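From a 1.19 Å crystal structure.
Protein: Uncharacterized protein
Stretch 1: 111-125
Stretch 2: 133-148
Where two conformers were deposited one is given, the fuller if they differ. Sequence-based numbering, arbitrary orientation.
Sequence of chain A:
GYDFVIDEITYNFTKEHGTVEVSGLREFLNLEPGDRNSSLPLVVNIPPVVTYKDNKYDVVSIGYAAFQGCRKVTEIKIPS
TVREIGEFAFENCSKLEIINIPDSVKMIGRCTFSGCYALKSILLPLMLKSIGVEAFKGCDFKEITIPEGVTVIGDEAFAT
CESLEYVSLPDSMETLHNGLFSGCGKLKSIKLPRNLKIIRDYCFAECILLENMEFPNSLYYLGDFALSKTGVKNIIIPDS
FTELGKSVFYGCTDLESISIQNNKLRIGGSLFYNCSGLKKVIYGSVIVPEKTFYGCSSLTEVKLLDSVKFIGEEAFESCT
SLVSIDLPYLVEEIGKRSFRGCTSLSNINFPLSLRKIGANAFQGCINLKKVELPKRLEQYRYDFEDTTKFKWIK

Stretch 1 (111-125) CTFSGCYALKSILLP
Stretch 2 (133-148) VEAFKGCDFKEITIPE

The two stretches run side by side in the same direction, as the register of nearest CA atoms shows: Cys111 CA lies 4.2 Å from Ala135 CA, Ser114 CA 4.5 Å from Lys137 CA and Lys120 CA 4.3 Å from Phe141 CA. Beyond this the chains part, with Ile122 CA 7.1 Å from Ile144 CA and Leu124 CA 7.0 Å from Ile146 CA. Together they bury 1013 Å².

The close half is built from matching turns. Type I turns span Cys111 to Ser114 and Glu134 to Lys137; type II turns follow at Phe113 to Cys116 and Phe136 to Cys139. Cys111 (57/23) and Glu134 (59/25) both have positive phi. Alternate amides of stretch 1 reach carbonyls of stretch 2: Cys111 N to Val133 O at 2.9 Å, Phe113 N to Ala135 O at 2.8 Å and Gly115 N to Lys137 O at 2.8 Å, the last nearly straight at 167°. The direction then reverses in a weak bond, Asp140 N to Leu119 O, 2.9 Å and 127°.

Gly138 (89/-4) leaves the hollow occupied by the Tyr117 ring, whose CD1 stands 3.1 Å from Gly138 O. An ideal CB on Gly138 would lie 2.6 Å from Tyr117 CE1, a clash, and its backbone angles alone already call for glycine. Tyr117 (m, chi2 -59°) starts away from stretch 2, but its end comes nearer.

Inside, Phe113 and Phe136, both m, lay their rings nearly parallel (7°) but slid apart, centroids 5.2 Å from each other; Phe113 CD2 approaches Phe136 CE1 to 3.3 Å. Cys139 SG (m) fits among Phe113 CB at 3.7 Å, Cys116 CB at 4.0 Å and Leu119 CD2 at 4.0 Å. Phe141 (chi1 -51°, chi2 -38°) brings CE1 to 3.8 Å from Leu119 CG and CZ to 3.5 Å from Ile122 CG2.

Where the backbones separate, side chains and water fill the gap. Leu124 (m, t) points toward stretch 2 and has the largest covered area, 91 Å². Its CD2 lies 3.9 Å from Phe136 CZ, while its CD1 meets Ile144 CD1 at 3.9 Å, Ile146 CD1 at 3.9 Å and Pro147 CD at 3.8 Å. Water 3 donates to Ile122 O (2.8 Å) and accepts from Thr145 N (3.1 Å); water 5 accepts from Leu124 N (2.9 Å) and donates to Thr145 O (2.7 Å). These bridges replace direct backbone pairing across the wider spacing.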

# COMPACT_ATOMS: atom_id res chain seq x y z
N CYS A 111 -16.24 -5.82 -7.07
CA CYS A 111 -16.01 -7.25 -6.93
C CYS A 111 -16.38 -8.07 -8.18
O CYS A 111 -16.54 -9.29 -8.07
CB CYS A 111 -16.76 -7.82 -5.71
SG CYS A 111 -16.14 -7.18 -4.15
N THR A 112 -16.40 -7.45 -9.37
CA THR A 112 -16.88 -8.20 -10.54
C THR A 112 -16.04 -9.43 -10.85
O THR A 112 -16.58 -10.46 -11.24
CB THR A 112 -16.95 -7.26 -11.74
OG1 THR A 112 -17.88 -6.24 -11.46
CG2 THR A 112 -17.38 -7.99 -13.02
N PHE A 113 -14.70 -9.32 -10.68
CA PHE A 113 -13.80 -10.40 -10.92
C PHE A 113 -13.03 -10.78 -9.66
O PHE A 113 -11.99 -11.43 -9.75
CB PHE A 113 -12.82 -10.08 -12.05
CG PHE A 113 -13.45 -9.84 -13.37
CD1 PHE A 113 -13.69 -10.90 -14.23
CD2 PHE A 113 -13.78 -8.55 -13.79
CE1 PHE A 113 -14.28 -10.66 -15.46
CE2 PHE A 113 -14.35 -8.34 -15.06
CZ PHE A 113 -14.57 -9.40 -15.87
N SER A 114 -13.51 -10.36 -8.51
CA SER A 114 -12.85 -10.70 -7.27
C SER A 114 -12.81 -12.23 -7.11
O SER A 114 -13.84 -12.91 -7.29
CB SER A 114 -13.56 -10.08 -6.10
OG SER A 114 -12.88 -10.43 -4.88
N GLY A 115 -11.66 -12.78 -6.80
CA GLY A 115 -11.56 -14.20 -6.62
C GLY A 115 -11.35 -15.07 -7.85
O GLY A 115 -11.38 -16.30 -7.78
N CYS A 116 -11.15 -14.43 -9.00
CA CYS A 116 -10.92 -15.15 -10.26
C CYS A 116 -9.44 -15.48 -10.37
O CYS A 116 -8.70 -14.92 -11.17
CB CYS A 116 -11.41 -14.30 -11.45
SG CYS A 116 -13.22 -14.18 -11.47
N TYR A 117 -9.03 -16.41 -9.51
CA TYR A 117 -7.63 -16.76 -9.36
C TYR A 117 -6.96 -17.45 -10.55
O TYR A 117 -5.74 -17.57 -10.60
CB TYR A 117 -7.45 -17.66 -8.10
CG TYR A 117 -7.91 -17.03 -6.81
CD1 TYR A 117 -7.35 -15.83 -6.38
CD2 TYR A 117 -8.85 -17.64 -6.00
CE1 TYR A 117 -7.73 -15.22 -5.18
CE2 TYR A 117 -9.25 -17.04 -4.78
CZ TYR A 117 -8.68 -15.83 -4.38
OH TYR A 117 -9.05 -15.22 -3.20
N ALA A 118 -7.75 -17.92 -11.52
CA ALA A 118 -7.22 -18.55 -12.71
C ALA A 118 -7.25 -17.61 -13.93
O ALA A 118 -6.79 -17.98 -15.00
CB ALA A 118 -8.04 -19.83 -13.02
N LEU A 119 -7.75 -16.40 -13.75
CA LEU A 119 -7.88 -15.47 -14.90
C LEU A 119 -6.52 -14.83 -15.19
O LEU A 119 -6.02 -14.07 -14.38
CB LEU A 119 -8.95 -14.42 -14.58
CG LEU A 119 -9.35 -13.44 -15.68
CD1 LEU A 119 -9.85 -14.19 -16.94
CD2 LEU A 119 -10.37 -12.46 -15.17
N LYS A 120 -5.90 -15.17 -16.33
CA LYS A 120 -4.53 -14.73 -16.56
C LYS A 120 -4.41 -13.51 -17.47
O LYS A 120 -3.33 -12.99 -17.59
CB LYS A 120 -3.56 -15.86 -16.99
CG LYS A 120 -3.41 -17.02 -15.99
CD LYS A 120 -2.42 -18.10 -16.50
N SER A 121 -5.51 -13.05 -18.08
CA SER A 121 -5.45 -11.83 -18.87
C SER A 121 -6.83 -11.22 -19.02
O SER A 121 -7.86 -11.90 -18.90
CB SER A 121 -4.84 -12.07 -20.25
OG SER A 121 -5.69 -12.88 -21.02
N ILE A 122 -6.84 -9.94 -19.29
CA ILE A 122 -8.06 -9.24 -19.68
C ILE A 122 -7.69 -8.03 -20.49
O ILE A 122 -6.63 -7.42 -20.26
CB ILE A 122 -8.94 -8.86 -18.44
CG1 ILE A 122 -10.41 -8.64 -18.86
CG2 ILE A 122 -8.39 -7.68 -17.74
CD1 ILE A 122 -11.43 -8.98 -17.85
N LEU A 123 -8.55 -7.69 -21.44
CA LEU A 123 -8.44 -6.47 -22.19
C LEU A 123 -9.64 -5.57 -21.88
O LEU A 123 -10.80 -5.93 -22.11
CB LEU A 123 -8.38 -6.76 -23.69
CG LEU A 123 -7.14 -7.55 -24.13
CD1 LEU A 123 -7.21 -7.94 -25.60
CD2 LEU A 123 -5.83 -6.78 -23.83
N LEU A 124 -9.39 -4.41 -21.36
CA LEU A 124 -10.44 -3.49 -20.98
C LEU A 124 -10.90 -2.67 -22.18
O LEU A 124 -10.10 -2.33 -23.05
CB LEU A 124 -9.97 -2.54 -19.87
CG LEU A 124 -9.55 -3.24 -18.59
CD1 LEU A 124 -8.92 -2.22 -17.62
CD2 LEU A 124 -10.72 -3.98 -17.95
N PRO A 125 -12.20 -2.36 -22.25
CA PRO A 125 -12.71 -1.50 -23.33
C PRO A 125 -12.05 -0.15 -23.35
O PRO A 125 -11.88 0.46 -22.30
CB PRO A 125 -14.20 -1.33 -22.99
CG PRO A 125 -14.51 -2.34 -22.01
CD PRO A 125 -13.28 -2.75 -21.33
N VAL A 133 -14.49 -0.94 -6.49
CA VAL A 133 -13.81 -1.50 -5.32
C VAL A 133 -13.59 -3.01 -5.52
O VAL A 133 -14.51 -3.76 -5.88
CB VAL A 133 -14.61 -1.20 -4.06
CG1 VAL A 133 -14.08 -1.98 -2.85
CG2 VAL A 133 -14.59 0.28 -3.79
N GLU A 134 -12.36 -3.46 -5.33
CA GLU A 134 -12.04 -4.87 -5.36
C GLU A 134 -12.39 -5.52 -6.70
O GLU A 134 -12.59 -6.72 -6.78
CB GLU A 134 -12.66 -5.61 -4.19
CG GLU A 134 -12.08 -5.14 -2.86
CD GLU A 134 -12.78 -5.67 -1.65
OE1 GLU A 134 -13.49 -6.66 -1.71
OE2 GLU A 134 -12.57 -5.08 -0.55
N ALA A 135 -12.44 -4.74 -7.77
CA ALA A 135 -12.96 -5.27 -9.05
C ALA A 135 -12.20 -6.47 -9.57
O ALA A 135 -12.78 -7.36 -10.19
CB ALA A 135 -12.99 -4.14 -10.10
N PHE A 136 -10.87 -6.45 -9.41
CA PHE A 136 -9.99 -7.49 -9.93
C PHE A 136 -9.18 -8.17 -8.82
O PHE A 136 -8.15 -8.77 -9.09
CB PHE A 136 -9.05 -6.95 -11.01
CG PHE A 136 -9.77 -6.45 -12.23
CD1 PHE A 136 -10.30 -7.35 -13.17
CD2 PHE A 136 -10.02 -5.09 -12.43
CE1 PHE A 136 -10.95 -6.89 -14.27
CE2 PHE A 136 -10.70 -4.67 -13.57
CZ PHE A 136 -11.16 -5.58 -14.46
N LYS A 137 -9.69 -8.12 -7.59
CA LYS A 137 -8.93 -8.63 -6.45
C LYS A 137 -8.65 -10.12 -6.61
O LYS A 137 -9.57 -10.95 -6.76
CB LYS A 137 -9.67 -8.32 -5.16
CG LYS A 137 -8.97 -8.83 -3.91
CD LYS A 137 -9.64 -8.34 -2.63
CE LYS A 137 -8.81 -8.66 -1.41
NZ LYS A 137 -9.36 -8.00 -0.18
N GLY A 138 -7.38 -10.49 -6.63
CA GLY A 138 -7.00 -11.90 -6.75
C GLY A 138 -6.85 -12.41 -8.16
O GLY A 138 -6.44 -13.54 -8.34
N CYS A 139 -7.13 -11.61 -9.16
CA CYS A 139 -6.94 -12.08 -10.53
C CYS A 139 -5.49 -12.36 -10.82
O CYS A 139 -4.61 -11.75 -10.24
CB CYS A 139 -7.47 -11.05 -11.52
SG CYS A 139 -9.28 -10.95 -11.60
N ASP A 140 -5.23 -13.30 -11.73
CA ASP A 140 -3.87 -13.80 -11.99
C ASP A 140 -3.20 -13.19 -13.23
O ASP A 140 -2.30 -13.79 -13.80
CB ASP A 140 -3.85 -15.33 -12.04
CG ASP A 140 -2.52 -15.89 -11.60
OD1 ASP A 140 -1.91 -15.29 -10.68
OD2 ASP A 140 -2.10 -16.90 -12.19
N PHE A 141 -3.60 -11.96 -13.59
CA PHE A 141 -2.98 -11.16 -14.65
C PHE A 141 -1.48 -10.99 -14.47
O PHE A 141 -1.05 -10.65 -13.36
CB PHE A 141 -3.54 -9.70 -14.66
CG PHE A 141 -5.04 -9.58 -14.67
CD1 PHE A 141 -5.83 -10.44 -15.40
CD2 PHE A 141 -5.67 -8.54 -13.96
CE1 PHE A 141 -7.19 -10.31 -15.43
CE2 PHE A 141 -7.03 -8.43 -13.97
CZ PHE A 141 -7.80 -9.29 -14.73
N LYS A 142 -0.73 -11.09 -15.55
CA LYS A 142 0.66 -10.63 -15.56
C LYS A 142 0.76 -9.13 -15.88
O LYS A 142 1.71 -8.48 -15.46
CB LYS A 142 1.47 -11.41 -16.57
CG LYS A 142 2.91 -11.07 -16.61
CD LYS A 142 3.66 -12.00 -17.61
CE LYS A 142 5.13 -11.62 -17.72
NZ LYS A 142 5.94 -12.79 -18.18
N GLU A 143 -0.17 -8.62 -16.69
CA GLU A 143 -0.13 -7.25 -17.10
C GLU A 143 -1.53 -6.77 -17.22
O GLU A 143 -2.47 -7.53 -17.47
CB GLU A 143 0.63 -7.12 -18.41
CG GLU A 143 0.05 -7.73 -19.62
CD GLU A 143 0.91 -7.34 -20.82
OE1 GLU A 143 1.89 -8.05 -21.09
OE2 GLU A 143 0.66 -6.26 -21.43
N ILE A 144 -1.70 -5.48 -17.04
CA ILE A 144 -2.96 -4.81 -17.37
C ILE A 144 -2.72 -3.35 -17.77
O ILE A 144 -1.88 -2.65 -17.16
CB ILE A 144 -4.01 -4.91 -16.24
CG1 ILE A 144 -5.40 -4.53 -16.79
CG2 ILE A 144 -3.58 -4.07 -15.06
CD1 ILE A 144 -6.53 -4.80 -15.90
N THR A 145 -3.39 -2.95 -18.85
CA THR A 145 -3.39 -1.56 -19.28
C THR A 145 -4.74 -0.92 -19.02
O THR A 145 -5.80 -1.45 -19.43
CB THR A 145 -2.98 -1.47 -20.76
OG1 THR A 145 -1.65 -1.97 -20.89
CG2 THR A 145 -3.04 -0.02 -21.27
N ILE A 146 -4.73 0.17 -18.27
CA ILE A 146 -5.95 0.90 -17.91
C ILE A 146 -6.17 2.00 -18.92
O ILE A 146 -5.31 2.84 -19.09
CB ILE A 146 -5.88 1.60 -16.51
CG1 ILE A 146 -5.41 0.64 -15.40
CG2 ILE A 146 -7.23 2.25 -16.14
CD1 ILE A 146 -6.24 -0.65 -15.25
N PRO A 147 -7.32 2.00 -19.63
CA PRO A 147 -7.60 3.02 -20.63
C PRO A 147 -7.50 4.45 -20.08
O PRO A 147 -7.81 4.71 -18.90
CB PRO A 147 -9.03 2.66 -21.07
CG PRO A 147 -9.14 1.22 -20.90
CD PRO A 147 -8.38 0.97 -19.63
N GLU A 148 -7.10 5.38 -20.95
CA GLU A 148 -6.80 6.76 -20.57
C GLU A 148 -7.97 7.48 -19.93
O GLU A 148 -7.80 8.39 -19.16
CB GLU A 148 -6.27 7.56 -21.78
CG GLU A 148 -7.29 7.98 -22.84
CD GLU A 148 -6.68 8.68 -24.05
OE1 GLU A 148 -6.01 9.74 -23.90
OE2 GLU A 148 -6.86 8.13 -25.16
O HOH W 1 -13.42 -9.11 -2.60
O HOH W 2 -1.85 -10.78 -18.42
O HOH W 3 -4.81 -5.25 -20.30
O HOH W 4 -3.91 -9.00 -19.26
O HOH W 5 -6.66 -3.45 -21.08